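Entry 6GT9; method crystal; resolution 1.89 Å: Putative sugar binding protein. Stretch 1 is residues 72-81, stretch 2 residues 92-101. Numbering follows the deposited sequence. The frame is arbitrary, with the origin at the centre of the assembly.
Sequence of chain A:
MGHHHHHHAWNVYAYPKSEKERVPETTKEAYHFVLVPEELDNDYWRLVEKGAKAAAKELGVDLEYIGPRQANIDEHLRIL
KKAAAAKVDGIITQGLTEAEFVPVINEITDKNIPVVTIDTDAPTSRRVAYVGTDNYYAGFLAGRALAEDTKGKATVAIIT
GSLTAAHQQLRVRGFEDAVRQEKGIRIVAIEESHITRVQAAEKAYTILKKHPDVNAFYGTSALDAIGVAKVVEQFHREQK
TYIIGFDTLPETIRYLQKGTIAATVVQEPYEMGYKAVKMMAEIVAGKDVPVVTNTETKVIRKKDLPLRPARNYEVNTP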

# COMPACT_ATOMS: atom_id res chain seq x y z
N ASN A 72 5.99 6.22 -10.61
CA ASN A 72 6.98 5.91 -11.64
C ASN A 72 8.31 5.58 -10.97
O ASN A 72 8.82 6.38 -10.20
N ILE A 73 8.86 4.40 -11.26
CA ILE A 73 10.06 3.94 -10.55
C ILE A 73 11.21 4.91 -10.76
O ILE A 73 11.86 5.35 -9.80
N ASP A 74 11.50 5.26 -12.02
CA ASP A 74 12.65 6.14 -12.29
C ASP A 74 12.47 7.50 -11.64
O ASP A 74 13.43 8.04 -11.07
N GLU A 75 11.28 8.08 -11.73
CA GLU A 75 11.06 9.38 -11.10
C GLU A 75 11.22 9.29 -9.58
O GLU A 75 11.80 10.17 -8.94
N HIS A 76 10.69 8.21 -9.00
CA HIS A 76 10.84 7.94 -7.57
C HIS A 76 12.31 7.88 -7.18
O HIS A 76 12.72 8.49 -6.19
N LEU A 77 13.10 7.17 -7.94
CA LEU A 77 14.49 7.07 -7.65
C LEU A 77 15.23 8.39 -7.86
O LEU A 77 16.17 8.64 -7.21
N ARG A 78 14.78 9.22 -8.77
CA ARG A 78 15.44 10.51 -8.99
C ARG A 78 15.21 11.44 -7.81
O ARG A 78 16.11 12.19 -7.41
N ILE A 79 14.01 11.39 -7.22
CA ILE A 79 13.68 12.23 -6.07
C ILE A 79 14.48 11.79 -4.85
O ILE A 79 14.95 12.63 -4.07
N LEU A 80 14.67 10.48 -4.68
CA LEU A 80 15.50 10.00 -3.58
C LEU A 80 16.92 10.53 -3.69
O LEU A 80 17.49 11.01 -2.71
N LYS A 81 17.52 10.43 -4.87
CA LYS A 81 18.89 10.90 -5.03
C LYS A 81 18.98 12.41 -4.88
O LYS A 81 19.96 12.93 -4.33
N ILE A 92 12.60 8.93 4.21
CA ILE A 92 11.58 7.92 4.47
C ILE A 92 10.89 7.62 3.15
O ILE A 92 10.38 8.54 2.49
N THR A 93 10.87 6.34 2.76
CA THR A 93 10.39 5.96 1.44
C THR A 93 10.00 4.49 1.44
O THR A 93 10.48 3.69 2.24
N GLN A 94 9.14 4.13 0.49
CA GLN A 94 8.95 2.72 0.17
C GLN A 94 10.23 2.16 -0.43
O GLN A 94 10.96 2.84 -1.15
N GLY A 95 10.52 0.90 -0.11
CA GLY A 95 11.48 0.16 -0.91
C GLY A 95 10.70 -0.46 -2.04
O GLY A 95 10.40 -1.66 -2.01
N LEU A 96 10.32 0.35 -3.04
CA LEU A 96 9.22 -0.00 -3.94
C LEU A 96 9.52 -1.27 -4.73
O LEU A 96 8.63 -2.11 -4.93
N THR A 97 10.76 -1.42 -5.21
CA THR A 97 11.21 -2.65 -5.86
C THR A 97 12.51 -3.08 -5.21
O THR A 97 13.21 -2.28 -4.60
N GLU A 98 12.84 -4.36 -5.37
CA GLU A 98 14.11 -4.83 -4.83
C GLU A 98 15.26 -4.54 -5.77
O GLU A 98 16.37 -4.23 -5.32
N ALA A 99 15.00 -4.60 -7.08
CA ALA A 99 16.07 -4.49 -8.07
C ALA A 99 16.60 -3.07 -8.18
O ALA A 99 17.81 -2.86 -8.34
N GLU A 100 15.73 -2.10 -8.14
CA GLU A 100 16.17 -0.76 -8.25
C GLU A 100 16.40 -0.00 -6.96
O GLU A 100 17.29 0.83 -6.91
N PHE A 101 15.63 -0.31 -5.92
CA PHE A 101 15.67 0.48 -4.69
C PHE A 101 16.73 0.02 -3.69
O PHE A 101 17.21 0.86 -2.91

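How does the strand end of stretch 2 engage the helix? I92 points away, but T93 points toward it with chi1 in t. Its OG1 accepts a hydrogen bond from H76 NE2 at 3.1 Å and itself donates to the backbone of its neighbour, T93 OG1 to Q94 O at 2.9 Å, so the hydroxyl is used in both directions. Beside this polar link, T93 CB rests 3.8 Å from L80 CD2.

What surrounds the rest of the H76 ring, whose side chain is t and buried? Q94, an m rotamer whose CA-to-CB bond runs sideways, brings OE1 to 3.7 Å from H76 CE1 near the ring plane, while its NE2 is hydrogen-bonded elsewhere in the structure. G95 offers no side chain. L96, with chi1 t and chi2 p, points toward the helix and sets CD2 3.6 Å from H76 ND1.

How do T97 and E100 meet the first two turns of the helix? T97, in p, places CG2 3.9 Å from I73 CD1, and its OG1 donates to E100 OE1 at 2.7 Å, tying the carboxylate back to its own stretch. E98 and A99 stay out of reach. E100 points toward the helix with chi1 m, and its CB lies 3.6 Å from L77 CD1, so its aliphatic part packs although its end is charged.

Why is F101 central to the packing? Its m side chain starts sideways, yet the ring fits as a knob among I73, H76, L77 and L80, all mt except H76. L77 CD2 sits 3.4 Å from the centroid of the F101 ring, almost on the ring normal, a CH-pi contact. The F101 edge meets the H76 face, with planes at 89° and CZ 3.6 Å from H76 CG. L80 CD1 approaches F101 CE2 at 3.6 Å.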

# COMPACT_ATOMS: atom_id res chain seq x y z
CB ASN A 72 7.13 7.10 -12.59
CG ASN A 72 8.10 6.82 -13.72
OD1 ASN A 72 9.30 7.05 -13.58
ND2 ASN A 72 7.58 6.34 -14.85
CB ILE A 73 10.42 2.52 -10.99
CG1 ILE A 73 9.41 1.53 -10.41
CG2 ILE A 73 11.84 2.19 -10.58
CD1 ILE A 73 9.35 0.19 -11.13
CB ASP A 74 12.86 6.30 -13.79
CG ASP A 74 13.37 5.02 -14.44
OD1 ASP A 74 13.97 4.19 -13.73
OD2 ASP A 74 13.17 4.85 -15.67
CB GLU A 75 9.68 9.92 -11.48
CG GLU A 75 9.29 11.23 -10.84
CD GLU A 75 10.13 12.42 -11.28
OE1 GLU A 75 10.98 12.28 -12.20
OE2 GLU A 75 9.92 13.50 -10.69
CB HIS A 76 10.13 6.62 -7.26
CG HIS A 76 9.75 6.43 -5.82
ND1 HIS A 76 8.60 5.78 -5.44
CD2 HIS A 76 10.39 6.77 -4.67
CE1 HIS A 76 8.52 5.75 -4.12
NE2 HIS A 76 9.60 6.34 -3.63
CB LEU A 77 15.16 6.00 -8.46
CG LEU A 77 14.68 4.60 -8.22
CD1 LEU A 77 15.35 3.68 -9.19
CD2 LEU A 77 14.91 4.16 -6.79
CB ARG A 78 14.93 11.14 -10.29
CG ARG A 78 15.57 12.47 -10.64
CD ARG A 78 14.80 13.15 -11.81
NE ARG A 78 13.50 13.63 -11.36
CZ ARG A 78 13.32 14.72 -10.61
NH1 ARG A 78 14.37 15.45 -10.24
NH2 ARG A 78 12.10 15.08 -10.24
CB ILE A 79 12.17 12.18 -5.82
CG1 ILE A 79 11.43 12.89 -6.97
CG2 ILE A 79 11.83 12.78 -4.46
CD1 ILE A 79 9.95 12.69 -6.94
CB LEU A 80 15.52 8.47 -3.55
CG LEU A 80 14.19 7.85 -3.15
CD1 LEU A 80 14.25 6.33 -3.22
CD2 LEU A 80 13.83 8.32 -1.75
CB LYS A 81 19.44 10.45 -6.37
CG LYS A 81 19.45 8.93 -6.52
CD LYS A 81 19.92 8.52 -7.90
CE LYS A 81 19.89 7.02 -8.08
NZ LYS A 81 20.64 6.60 -9.30
CB ILE A 92 10.57 8.40 5.53
CG1 ILE A 92 11.30 8.83 6.80
CG2 ILE A 92 9.51 7.30 5.81
CD1 ILE A 92 10.48 9.72 7.73
CB THR A 93 11.48 6.17 0.38
OG1 THR A 93 10.98 5.77 -0.90
CG2 THR A 93 12.69 5.32 0.72
CB GLN A 94 7.83 2.54 -0.85
CG GLN A 94 6.44 2.83 -0.39
CD GLN A 94 5.55 3.12 -1.59
OE1 GLN A 94 5.81 4.06 -2.33
NE2 GLN A 94 4.53 2.27 -1.82
CB LEU A 96 8.92 1.16 -4.87
CG LEU A 96 7.55 1.18 -5.55
CD1 LEU A 96 6.44 0.95 -4.52
CD2 LEU A 96 7.38 2.51 -6.25
CB THR A 97 11.44 -2.48 -7.36
OG1 THR A 97 12.48 -1.50 -7.58
CG2 THR A 97 10.16 -2.04 -8.05
CB GLU A 98 14.05 -6.33 -4.54
CG GLU A 98 15.27 -6.80 -3.77
CD GLU A 98 15.48 -8.30 -3.80
OE1 GLU A 98 14.76 -9.01 -3.06
OE2 GLU A 98 16.36 -8.76 -4.56
CB ALA A 99 15.56 -4.98 -9.44
CB GLU A 100 15.19 0.04 -9.10
CG GLU A 100 15.17 -0.39 -10.55
CD GLU A 100 13.94 -1.17 -10.92
OE1 GLU A 100 13.37 -1.84 -10.08
OE2 GLU A 100 13.54 -1.07 -12.06
CB PHE A 101 14.30 0.49 -4.01
CG PHE A 101 13.36 1.51 -4.59
CD1 PHE A 101 12.80 1.30 -5.84
CD2 PHE A 101 13.05 2.67 -3.90
CE1 PHE A 101 11.94 2.26 -6.40
CE2 PHE A 101 12.20 3.62 -4.45
CZ PHE A 101 11.65 3.42 -5.71